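Local coordinates for putative endo-1,4-beta-xylanase (Bacteroides thetaiotaomicron VPI-5482, PDB 5MSX), which is a family 43 glycoside hydrolase that probably removes arabinofuranose residues during the breakdown of complex plant pectin in the human gut, at residues G63-W68 / E89-P94; T193-Y198 / E242-S247; C262-E267 / N271-Y276; F279-T284 / R349-V354. One frame throughout, in Å; residues are numbered along the deposited sequence.

Contact 1. Residues G63-W68 / E89-P94; sequences GPPVVW and EKYWAP
Pro65 lies over the ring of Tyr91, joining the first two sheets of the five-bladed beta-propeller characteristic of family 43 glycoside hydrolases. The 63-68 segment leads into strand 67-70 of one blade, and strand 91-92 belongs to the next, so this is packing between neighbouring blades. Starting at Gly63, the meeting is between backbones and is bridged by water: one water molecule donates to Gly63 O and, at 2.6 Å, to Tyr91 O. The same Gly63 carbonyl oxygen stands 4.1 Å from Tyr91 CB. Pro65 follows and makes the side-chain contact. Its CB sits 3.5 Å from the centroid of the Tyr91 ring and 7° off the ring normal, a well-centred CH-pi contact, while Pro65 CD reaches back to the root of the ring, 3.9 Å from Tyr91 CG. Tyr91 presents that face because its ring swings to the side opposite the backbone N (chi1 -169°) and its second torsion is 89°. Beyond Pro65 the chain turns away from 89-94 and joins its own sheet, where Val67 packs on Tyr47 and Tyr49. Replacing Tyr91 with an alanine would probably open a gap beneath Pro65 and cost Tyr82 OH the hydrogen bond it makes here. The Tyr91 side chain is about 9 Å from that of Asp36, the predicted proton acceptor. At the far end of the ring, Tyr91 OH lies 4.2 Å from Pro65 CB and is hydrogen-bonded to Tyr82 OH.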
# COMPACT_ATOMS: atom_id res chain seq x y z
N GLY C 63 23.22 14.88 -17.14
CA GLY C 63 23.24 15.57 -15.85
C GLY C 63 22.63 14.71 -14.73
O GLY C 63 22.17 13.60 -14.96
N PRO C 64 22.63 15.22 -13.52
CA PRO C 64 22.08 14.49 -12.39
C PRO C 64 20.55 14.63 -12.29
O PRO C 64 20.00 15.55 -12.93
CB PRO C 64 22.74 15.19 -11.19
CG PRO C 64 22.89 16.60 -11.65
CD PRO C 64 23.25 16.49 -13.10
N PRO C 65 19.88 13.79 -11.46
CA PRO C 65 18.45 13.95 -11.07
C PRO C 65 18.14 15.20 -10.30
O PRO C 65 18.52 15.31 -9.11
CB PRO C 65 18.15 12.72 -10.19
CG PRO C 65 19.49 12.20 -9.78
CD PRO C 65 20.47 12.57 -10.87
N VAL C 66 17.46 16.15 -10.95
CA VAL C 66 16.93 17.33 -10.27
C VAL C 66 15.45 17.47 -10.61
O VAL C 66 14.99 16.99 -11.66
CB VAL C 66 17.75 18.63 -10.57
CG1 VAL C 66 19.24 18.41 -10.24
CG2 VAL C 66 17.60 19.09 -12.00
N VAL C 67 14.70 18.09 -9.70
CA VAL C 67 13.30 18.39 -9.93
C VAL C 67 13.12 19.89 -9.88
O VAL C 67 13.46 20.51 -8.89
CB VAL C 67 12.34 17.69 -8.93
CG1 VAL C 67 12.56 18.14 -7.48
CG2 VAL C 67 10.90 17.93 -9.34
N TRP C 68 12.58 20.47 -10.94
CA TRP C 68 12.28 21.89 -10.97
C TRP C 68 10.85 22.09 -10.50
O TRP C 68 9.97 21.27 -10.80
CB TRP C 68 12.42 22.42 -12.38
CG TRP C 68 13.79 22.40 -12.95
CD1 TRP C 68 14.45 21.33 -13.46
CD2 TRP C 68 14.66 23.52 -13.09
NE1 TRP C 68 15.70 21.72 -13.89
CE2 TRP C 68 15.84 23.06 -13.69
CE3 TRP C 68 14.56 24.87 -12.75
CZ2 TRP C 68 16.90 23.91 -13.99
CZ3 TRP C 68 15.61 25.70 -13.05
CH2 TRP C 68 16.77 25.22 -13.65
N GLU C 89 24.94 8.90 -11.41
CA GLU C 89 24.67 7.90 -12.43
C GLU C 89 24.11 8.62 -13.62
O GLU C 89 23.70 9.77 -13.50
CB GLU C 89 23.65 6.87 -11.91
CG GLU C 89 23.98 6.30 -10.53
CD GLU C 89 25.40 5.79 -10.44
OE1 GLU C 89 25.78 4.97 -11.29
OE2 GLU C 89 26.12 6.23 -9.51
N LYS C 90 24.08 7.94 -14.76
CA LYS C 90 23.37 8.42 -15.94
C LYS C 90 21.86 8.23 -15.73
O LYS C 90 21.41 7.13 -15.49
CB LYS C 90 23.83 7.67 -17.15
CG LYS C 90 23.42 8.30 -18.47
CD LYS C 90 24.03 7.53 -19.63
CE LYS C 90 23.40 6.16 -19.81
NZ LYS C 90 23.81 5.61 -21.13
N TYR C 91 21.10 9.31 -15.81
CA TYR C 91 19.75 9.39 -15.29
C TYR C 91 18.83 9.91 -16.40
O TYR C 91 18.97 11.04 -16.81
CB TYR C 91 19.74 10.35 -14.10
CG TYR C 91 18.47 10.31 -13.32
CD1 TYR C 91 18.30 9.41 -12.27
CD2 TYR C 91 17.41 11.17 -13.63
CE1 TYR C 91 17.13 9.38 -11.54
CE2 TYR C 91 16.22 11.13 -12.90
CZ TYR C 91 16.09 10.23 -11.85
OH TYR C 91 14.95 10.16 -11.09
N TRP C 92 17.95 9.06 -16.88
CA TRP C 92 17.05 9.33 -17.96
C TRP C 92 15.59 9.14 -17.60
O TRP C 92 15.22 8.16 -16.92
CB TRP C 92 17.29 8.34 -19.10
CG TRP C 92 18.57 8.50 -19.83
CD1 TRP C 92 19.42 9.56 -19.79
CD2 TRP C 92 19.11 7.58 -20.76
NE1 TRP C 92 20.47 9.34 -20.62
CE2 TRP C 92 20.30 8.13 -21.24
CE3 TRP C 92 18.68 6.33 -21.24
CZ2 TRP C 92 21.11 7.47 -22.18
CZ3 TRP C 92 19.48 5.66 -22.15
CH2 TRP C 92 20.68 6.23 -22.62
N ALA C 93 14.79 10.05 -18.14
CA ALA C 93 13.39 9.82 -18.42
C ALA C 93 12.58 9.31 -17.20
O ALA C 93 11.93 8.29 -17.25
CB ALA C 93 13.28 8.89 -19.62
N PRO C 94 12.64 10.04 -16.09
CA PRO C 94 11.82 9.67 -14.94
C PRO C 94 10.34 9.83 -15.26
O PRO C 94 9.93 10.77 -16.00
CB PRO C 94 12.20 10.71 -13.88
CG PRO C 94 12.64 11.89 -14.67
CD PRO C 94 13.24 11.37 -15.94
O HOH W 1 19.31 13.43 -15.93

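Contact 2. Residues T193-Y198 / E242-S247; sequences TPRKEY and EQDIIS. With EDO (1,2-ethanediol), chain B.
Arg195 and Asp244 meet in a side-on, two-nitrogen salt bridge. Arg195 NE reaches Asp244 OD2 at 2.8 Å, and Arg195 NH2 reaches Asp244 OD1 at 2.7 Å. The second bond is the better aligned of the two: it lies in the guanidinium plane and uses the syn lone pair of OD1, whereas NE meets OD2 on the syn side but out of the carboxylate plane. The two flat groups are accordingly turned 35° against each other. Arg195 spans the distance with a chain extended from CG to NE, and Asp244 meets it with CG held between its own backbone N and carbonyl carbon (chi1 72°). Ile245 adds an apolar cover, its CD1 3.6 Å from Arg195 NE, over one guanidinium face. A 1,2-ethanediol, probably from the crystallisation liquor, accepts a hydrogen bond from Ile245 N at its O2. A methionine in place of Arg195 would probably leave the buried Asp244 carboxylate without its charge mate. Nearby, Thr193 OG1 donates to Arg195 O and is also bonded to Arg172 NE. The salt bridge ties the loop between strands 187-190 and 203-207 to Asp244, just before the weakly bonded strand 245-247; with 203-207 this strand edges a four-stranded blade of the beta-propeller.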
# COMPACT_ATOMS: atom_id res chain seq x y z
N THR C 193 -0.45 -0.90 -32.76
CA THR C 193 -0.60 0.43 -33.34
C THR C 193 -0.44 0.36 -34.88
O THR C 193 0.25 -0.52 -35.37
CB THR C 193 0.47 1.41 -32.76
OG1 THR C 193 1.78 0.99 -33.16
CG2 THR C 193 0.42 1.51 -31.21
N PRO C 194 -1.04 1.30 -35.62
CA PRO C 194 -0.87 1.24 -37.08
C PRO C 194 0.50 1.70 -37.59
O PRO C 194 0.87 1.35 -38.71
CB PRO C 194 -1.98 2.18 -37.59
CG PRO C 194 -2.22 3.10 -36.48
CD PRO C 194 -2.07 2.28 -35.24
N ARG C 195 1.23 2.46 -36.79
CA ARG C 195 2.62 2.82 -37.12
C ARG C 195 3.57 1.91 -36.36
O ARG C 195 3.49 1.83 -35.13
CB ARG C 195 2.84 4.30 -36.86
CG ARG C 195 1.98 5.10 -37.84
CD ARG C 195 1.90 6.56 -37.54
NE ARG C 195 0.76 7.20 -38.20
CZ ARG C 195 0.66 7.49 -39.50
NH1 ARG C 195 1.65 7.23 -40.36
NH2 ARG C 195 -0.44 8.09 -39.95
N LYS C 196 4.45 1.22 -37.09
CA LYS C 196 5.15 0.01 -36.60
C LYS C 196 6.62 0.18 -36.17
O LYS C 196 7.23 -0.76 -35.63
CB LYS C 196 5.11 -1.09 -37.68
CG LYS C 196 3.76 -1.33 -38.35
CD LYS C 196 2.73 -1.88 -37.37
CE LYS C 196 1.40 -2.17 -38.06
NZ LYS C 196 0.44 -2.79 -37.10
N GLU C 197 7.21 1.35 -36.41
CA GLU C 197 8.65 1.54 -36.19
C GLU C 197 9.01 1.68 -34.72
O GLU C 197 8.13 1.73 -33.85
CB GLU C 197 9.19 2.71 -37.03
CG GLU C 197 8.51 4.07 -36.87
CD GLU C 197 7.32 4.27 -37.82
OE1 GLU C 197 7.32 5.24 -38.61
OE2 GLU C 197 6.38 3.45 -37.77
N TYR C 198 10.31 1.66 -34.44
CA TYR C 198 10.81 1.84 -33.09
C TYR C 198 10.08 2.97 -32.34
O TYR C 198 10.01 4.12 -32.82
CB TYR C 198 12.31 2.14 -33.08
CG TYR C 198 12.81 2.41 -31.69
CD1 TYR C 198 12.84 1.41 -30.74
CD2 TYR C 198 13.18 3.71 -31.30
CE1 TYR C 198 13.25 1.66 -29.43
CE2 TYR C 198 13.59 3.97 -30.00
CZ TYR C 198 13.63 2.94 -29.08
OH TYR C 198 14.04 3.22 -27.80
N GLU C 242 -7.96 8.23 -37.99
CA GLU C 242 -7.27 8.60 -39.24
C GLU C 242 -6.18 9.65 -39.02
O GLU C 242 -5.07 9.54 -39.55
CB GLU C 242 -8.28 9.12 -40.28
N GLN C 243 -6.49 10.65 -38.21
CA GLN C 243 -5.58 11.75 -37.89
C GLN C 243 -4.85 11.38 -36.58
O GLN C 243 -5.11 11.95 -35.50
CB GLN C 243 -6.43 13.01 -37.76
CG GLN C 243 -5.71 14.32 -37.59
CD GLN C 243 -6.69 15.51 -37.59
OE1 GLN C 243 -7.62 15.56 -36.79
NE2 GLN C 243 -6.47 16.46 -38.48
N ASP C 244 -3.95 10.40 -36.68
CA ASP C 244 -3.24 9.82 -35.52
C ASP C 244 -1.86 10.47 -35.18
O ASP C 244 -1.29 10.16 -34.14
CB ASP C 244 -3.12 8.28 -35.66
CG ASP C 244 -2.11 7.84 -36.76
OD1 ASP C 244 -1.95 8.59 -37.76
OD2 ASP C 244 -1.47 6.77 -36.60
N ILE C 245 -1.33 11.35 -36.03
CA ILE C 245 -0.08 12.04 -35.75
C ILE C 245 -0.40 13.35 -35.04
O ILE C 245 -0.98 14.25 -35.61
CB ILE C 245 0.74 12.33 -37.01
CG1 ILE C 245 1.14 11.02 -37.73
CG2 ILE C 245 1.98 13.13 -36.67
CD1 ILE C 245 2.31 10.28 -37.15
N ILE C 246 0.01 13.45 -33.79
CA ILE C 246 -0.35 14.61 -33.01
C ILE C 246 0.77 15.63 -32.82
O ILE C 246 0.47 16.74 -32.49
CB ILE C 246 -1.05 14.27 -31.70
CG1 ILE C 246 -0.17 13.46 -30.77
CG2 ILE C 246 -2.36 13.51 -31.99
CD1 ILE C 246 -0.90 12.96 -29.55
N SER C 247 2.03 15.25 -33.02
CA SER C 247 3.14 16.21 -33.03
C SER C 247 4.12 15.80 -34.09
O SER C 247 4.37 14.61 -34.26
CB SER C 247 3.83 16.35 -31.68
OG SER C 247 4.62 15.23 -31.35
C1 EDO B . -1.85 11.71 -41.06
O1 EDO B . -3.11 12.31 -41.32
C2 EDO B . -1.87 11.19 -39.64
O2 EDO B . -2.19 12.22 -38.70

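Contact 3. Residues C262-E267 / N271-Y276; sequences CVFHPE and NYYFAY. With EDO (1,2-ethanediol), chain D; EDO (1,2-ethanediol), chain V.
Phe264 and Tyr273 form a hydrogen-bonded antiparallel pair at the heart of the beta hairpin made by strands 261-264 and 272-278, part of the last blade of the propeller. Tyr273 N donates to Phe264 O at 2.9 Å, and Phe264 N returns the bond to Tyr273 O. Cys262 and Ala275 make the second such pair, with Val263 and Phe274 as the non-hydrogen-bonded pair between them. With CG between its backbone N and carbonyl carbon (chi1 73°), Phe264 turns one ring face to Tyr273 CB, 3.6 Å from Phe264 CZ; the two rings lie 24° from parallel but barely overlap. On the other side of the sheet Val263 CG1 touches the edge of the Tyr272 ring, 3.8 Å from Tyr272 CD2. His265 CB lies over the centre of the Tyr272 ring, 3.9 Å from its centroid. Farther out, Ile39 of strand 37-42 packs against Cys262, Phe264 and Ala275, while Ile203 and Phe205 press on Val263, so sheets on both sides hold the hairpin. The Cys262 side chain lies about 6 Å from a bound calcium. Near the turn, Pro266 CD meets the edge of the Tyr273 ring, and Tyr273 OH donates to O2 of a 1,2-ethanediol, probably from the crystallisation liquor, at 2.7 Å.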
# COMPACT_ATOMS: atom_id res chain seq x y z
N CYS C 262 5.35 14.76 -22.08
CA CYS C 262 4.23 14.26 -21.26
C CYS C 262 2.97 15.03 -21.61
O CYS C 262 3.01 16.01 -22.39
CB CYS C 262 4.52 14.40 -19.78
SG CYS C 262 4.65 16.13 -19.27
N VAL C 263 1.87 14.56 -21.03
CA VAL C 263 0.59 15.26 -20.96
C VAL C 263 0.22 15.50 -19.50
O VAL C 263 0.43 14.65 -18.64
CB VAL C 263 -0.55 14.51 -21.73
CG1 VAL C 263 -1.93 15.12 -21.47
CG2 VAL C 263 -0.25 14.53 -23.22
N PHE C 264 -0.32 16.68 -19.23
CA PHE C 264 -0.80 17.00 -17.90
C PHE C 264 -1.98 18.00 -17.96
O PHE C 264 -2.17 18.69 -18.95
CB PHE C 264 0.34 17.54 -17.01
CG PHE C 264 0.77 18.92 -17.35
CD1 PHE C 264 1.69 19.14 -18.35
CD2 PHE C 264 0.21 20.02 -16.70
CE1 PHE C 264 2.08 20.44 -18.69
CE2 PHE C 264 0.57 21.33 -17.03
CZ PHE C 264 1.51 21.54 -18.02
N HIS C 265 -2.73 18.04 -16.87
CA HIS C 265 -3.75 19.04 -16.65
C HIS C 265 -3.66 19.49 -15.20
O HIS C 265 -3.52 18.66 -14.33
CB HIS C 265 -5.15 18.49 -17.01
CG HIS C 265 -5.66 17.43 -16.09
ND1 HIS C 265 -6.48 17.71 -15.01
CD2 HIS C 265 -5.57 16.08 -16.13
CE1 HIS C 265 -6.82 16.59 -14.41
NE2 HIS C 265 -6.29 15.58 -15.07
N PRO C 266 -3.71 20.81 -14.96
CA PRO C 266 -3.79 21.29 -13.57
C PRO C 266 -4.99 20.69 -12.84
O PRO C 266 -6.06 20.59 -13.43
CB PRO C 266 -3.96 22.81 -13.73
CG PRO C 266 -3.35 23.12 -15.05
CD PRO C 266 -3.59 21.91 -15.92
N GLU C 267 -4.80 20.29 -11.60
CA GLU C 267 -5.85 19.66 -10.80
C GLU C 267 -7.17 20.46 -10.82
O GLU C 267 -7.16 21.69 -10.78
CB GLU C 267 -5.36 19.43 -9.35
CG GLU C 267 -6.29 18.66 -8.42
CD GLU C 267 -6.56 17.21 -8.82
OE1 GLU C 267 -6.26 16.78 -9.97
OE2 GLU C 267 -7.12 16.47 -7.98
N ASN C 271 -8.17 21.58 -18.66
CA ASN C 271 -7.23 22.23 -19.55
C ASN C 271 -6.06 21.30 -19.64
O ASN C 271 -5.35 21.12 -18.65
CB ASN C 271 -6.81 23.60 -19.02
CG ASN C 271 -8.00 24.52 -18.78
OD1 ASN C 271 -8.06 25.21 -17.77
ND2 ASN C 271 -8.95 24.52 -19.72
N TYR C 272 -5.90 20.65 -20.79
CA TYR C 272 -4.77 19.74 -20.98
C TYR C 272 -3.65 20.47 -21.74
O TYR C 272 -3.91 21.38 -22.54
CB TYR C 272 -5.22 18.49 -21.74
CG TYR C 272 -5.96 17.51 -20.88
CD1 TYR C 272 -7.24 17.79 -20.41
CD2 TYR C 272 -5.37 16.31 -20.49
CE1 TYR C 272 -7.93 16.89 -19.61
CE2 TYR C 272 -6.05 15.42 -19.68
CZ TYR C 272 -7.32 15.71 -19.25
OH TYR C 272 -7.98 14.83 -18.44
N TYR C 273 -2.41 20.06 -21.44
CA TYR C 273 -1.18 20.58 -22.03
C TYR C 273 -0.28 19.42 -22.46
O TYR C 273 -0.31 18.36 -21.85
CB TYR C 273 -0.43 21.48 -21.03
CG TYR C 273 -1.25 22.67 -20.64
CD1 TYR C 273 -1.26 23.84 -21.41
CD2 TYR C 273 -2.11 22.59 -19.55
CE1 TYR C 273 -2.07 24.92 -21.07
CE2 TYR C 273 -2.92 23.67 -19.19
CZ TYR C 273 -2.90 24.81 -19.95
OH TYR C 273 -3.73 25.83 -19.58
N PHE C 274 0.50 19.68 -23.49
CA PHE C 274 1.46 18.74 -24.09
C PHE C 274 2.85 19.37 -23.95
O PHE C 274 3.08 20.49 -24.41
CB PHE C 274 1.10 18.53 -25.57
CG PHE C 274 2.07 17.70 -26.34
CD1 PHE C 274 2.23 16.32 -26.05
CD2 PHE C 274 2.84 18.26 -27.36
CE1 PHE C 274 3.11 15.54 -26.79
CE2 PHE C 274 3.73 17.48 -28.10
CZ PHE C 274 3.88 16.13 -27.81
N ALA C 275 3.76 18.67 -23.28
CA ALA C 275 5.15 19.10 -23.16
C ALA C 275 5.96 18.22 -24.03
O ALA C 275 5.69 17.01 -24.09
CB ALA C 275 5.62 18.96 -21.75
N TYR C 276 6.96 18.78 -24.70
CA TYR C 276 7.79 18.00 -25.62
C TYR C 276 9.23 18.52 -25.68
O TYR C 276 9.49 19.70 -25.48
CB TYR C 276 7.18 17.99 -27.01
CG TYR C 276 7.01 19.38 -27.60
CD1 TYR C 276 5.92 20.17 -27.25
CD2 TYR C 276 7.94 19.91 -28.50
CE1 TYR C 276 5.76 21.44 -27.79
CE2 TYR C 276 7.78 21.19 -29.02
CZ TYR C 276 6.70 21.95 -28.67
OH TYR C 276 6.53 23.22 -29.20
C1 EDO D . -5.42 27.36 -15.41
O1 EDO D . -4.77 26.17 -14.92
C2 EDO D . -5.33 27.39 -16.94
O2 EDO D . -5.28 26.04 -17.44
C1 EDO V . -1.15 15.09 -14.08
O1 EDO V . -2.06 15.69 -15.02
C2 EDO V . -1.09 15.88 -12.79
O2 EDO V . -1.12 17.29 -13.03

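Contact 4. Residues F279-T284 / R349-V354; sequences FGRRST and RTEYFV
Between Arg281 and Glu351 a salt bridge fastens the catalytic beta-propeller to the C-terminal region that carries the F5/8 type C module, making this a largely buried interdomain contact. Segment 279-284 is the loop between strands 272-278 and 287-293 of the propeller; strand 349-351 pairs with strand 337-339 in a small two-stranded sheet. A type II' beta turn from Phe279 to Arg282 shapes the loop, with Gly280 at a positive phi. Arg281 grips the carboxylate with two nitrogens, NE to Glu351 OE1 at 2.9 Å and NH2 to Glu351 OE2 at 2.8 Å. Both oxygens lie at the edge of the guanidinium, in its plane, yet the nitrogens come from above the carboxylate plane, and the two groups are twisted 63° apart. A bend at chi2 (80°) brings the Arg281 guanidinium round to Glu351, whose own chain runs extended beyond CG. This carboxylate has a second positive partner, Arg366, bonded at OE2. The two arginines would probably favour the ionised form of Glu351. Phe25 makes a cation-pi contact with Arg281. The Arg281 side chain comes within about 4 Å of that of Trp454, a ligand residue of the calcium site, and is about 8 Å from the calcium itself. Arg349 makes the other link: its NH2 bonds to Gly280 O at 3.1 Å, in the carbonyl plane on a lone pair, and its NH1 forms a salt bridge with Glu278. One water molecule reinforces the link, accepting from Arg349 NE at 2.7 Å and donating to Gly280 O at 2.9 Å.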
# COMPACT_ATOMS: atom_id res chain seq x y z
N PHE C 279 14.54 19.31 -31.01
CA PHE C 279 15.89 18.96 -31.52
C PHE C 279 17.05 19.82 -30.96
O PHE C 279 18.13 19.31 -30.65
CB PHE C 279 15.90 18.98 -33.07
CG PHE C 279 17.24 18.64 -33.67
CD1 PHE C 279 17.69 17.32 -33.71
CD2 PHE C 279 18.06 19.65 -34.19
CE1 PHE C 279 18.92 17.01 -34.26
CE2 PHE C 279 19.30 19.34 -34.74
CZ PHE C 279 19.73 18.02 -34.79
N GLY C 280 16.80 21.11 -30.81
CA GLY C 280 17.71 22.01 -30.16
C GLY C 280 19.03 22.16 -30.91
O GLY C 280 19.04 22.40 -32.13
N ARG C 281 20.12 22.00 -30.17
CA ARG C 281 21.45 22.16 -30.73
C ARG C 281 22.07 20.81 -31.09
O ARG C 281 23.31 20.71 -31.12
CB ARG C 281 22.36 22.93 -29.77
CG ARG C 281 21.97 24.37 -29.52
CD ARG C 281 20.84 24.51 -28.51
NE ARG C 281 20.77 25.84 -27.93
CZ ARG C 281 19.72 26.34 -27.29
NH1 ARG C 281 18.62 25.60 -27.08
NH2 ARG C 281 19.75 27.58 -26.84
N ARG C 282 21.21 19.81 -31.37
CA ARG C 282 21.58 18.43 -31.75
C ARG C 282 22.01 17.58 -30.55
O ARG C 282 22.40 18.12 -29.53
CB ARG C 282 22.67 18.39 -32.89
CG ARG C 282 24.09 18.01 -32.46
CD ARG C 282 25.11 18.34 -33.54
NE ARG C 282 24.80 17.70 -34.82
CZ ARG C 282 25.21 16.49 -35.19
NH1 ARG C 282 24.88 16.00 -36.39
NH2 ARG C 282 25.97 15.74 -34.39
N SER C 283 21.98 16.26 -30.73
CA SER C 283 22.37 15.28 -29.70
C SER C 283 21.61 15.62 -28.40
O SER C 283 20.41 15.95 -28.43
CB SER C 283 23.91 15.28 -29.56
OG SER C 283 24.36 14.34 -28.59
N THR C 284 22.30 15.61 -27.26
CA THR C 284 21.66 15.84 -25.97
C THR C 284 21.81 17.30 -25.57
O THR C 284 22.32 17.61 -24.51
CB THR C 284 22.29 14.93 -24.88
OG1 THR C 284 23.70 15.02 -24.97
CG2 THR C 284 21.90 13.49 -25.07
N ARG C 349 20.35 25.78 -38.44
CA ARG C 349 20.18 26.87 -37.52
C ARG C 349 21.50 27.34 -36.97
O ARG C 349 22.48 26.61 -36.94
CB ARG C 349 19.26 26.44 -36.36
CG ARG C 349 17.89 26.03 -36.87
CD ARG C 349 16.85 25.96 -35.77
NE ARG C 349 17.02 24.81 -34.90
CZ ARG C 349 16.06 24.34 -34.09
NH1 ARG C 349 14.85 24.93 -34.03
NH2 ARG C 349 16.32 23.27 -33.33
N THR C 350 21.48 28.57 -36.48
CA THR C 350 22.63 29.20 -35.85
C THR C 350 22.20 29.76 -34.50
O THR C 350 21.14 30.38 -34.40
CB THR C 350 23.16 30.33 -36.76
OG1 THR C 350 23.61 29.75 -37.99
CG2 THR C 350 24.34 31.05 -36.10
N GLU C 351 23.00 29.51 -33.46
CA GLU C 351 22.79 30.09 -32.15
C GLU C 351 23.85 31.17 -31.91
O GLU C 351 25.04 30.91 -32.11
CB GLU C 351 22.93 29.06 -31.04
CG GLU C 351 22.52 29.65 -29.68
CD GLU C 351 22.57 28.66 -28.51
OE1 GLU C 351 23.05 27.51 -28.66
OE2 GLU C 351 22.12 29.06 -27.39
N TYR C 352 23.41 32.33 -31.45
CA TYR C 352 24.29 33.41 -31.04
C TYR C 352 24.30 33.46 -29.52
O TYR C 352 23.41 32.89 -28.85
CB TYR C 352 23.79 34.75 -31.59
CG TYR C 352 23.77 34.80 -33.10
CD1 TYR C 352 24.93 35.13 -33.82
CD2 TYR C 352 22.61 34.49 -33.83
CE1 TYR C 352 24.94 35.15 -35.21
CE2 TYR C 352 22.60 34.51 -35.23
CZ TYR C 352 23.77 34.84 -35.91
OH TYR C 352 23.79 34.87 -37.28
N PHE C 353 25.30 34.17 -28.99
CA PHE C 353 25.64 34.11 -27.57
C PHE C 353 25.80 35.48 -26.95
O PHE C 353 26.53 35.63 -25.97
CB PHE C 353 26.89 33.25 -27.38
CG PHE C 353 26.69 31.83 -27.80
CD1 PHE C 353 25.80 31.01 -27.09
CD2 PHE C 353 27.34 31.30 -28.92
CE1 PHE C 353 25.58 29.68 -27.47
CE2 PHE C 353 27.13 29.97 -29.30
CZ PHE C 353 26.24 29.16 -28.58
N VAL C 354 25.07 36.45 -27.50
CA VAL C 354 25.22 37.85 -27.11
C VAL C 354 24.70 38.15 -25.69
O VAL C 354 23.77 37.49 -25.23
CB VAL C 354 24.62 38.83 -28.14
CG1 VAL C 354 25.32 38.67 -29.50
CG2 VAL C 354 23.10 38.70 -28.27
O HOH W 2 19.24 23.24 -34.89

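Overall arrangement
The four contacts follow one another along the chain without interleaving. Contact 1 joins the first two sheets of the propeller, contact 2 ties the loop entering the fourth sheet to the residue just before its edge strand 245-247, and contact 3 is the hairpin of the last. Contacts 2 and 3, with centres about 20 Å apart, touch where Ser247 OG packs on Phe274 CZ at 3.7 Å. Contact 4 begins just beyond the hairpin strand 272-278; its centre lies about 26 Å from that of contact 3 and about 21 Å from that of contact 1. Contacts 2 and 3 thus each hold a single blade together and meet where those blades adjoin, while contact 4 joins the propeller to the C-terminal region.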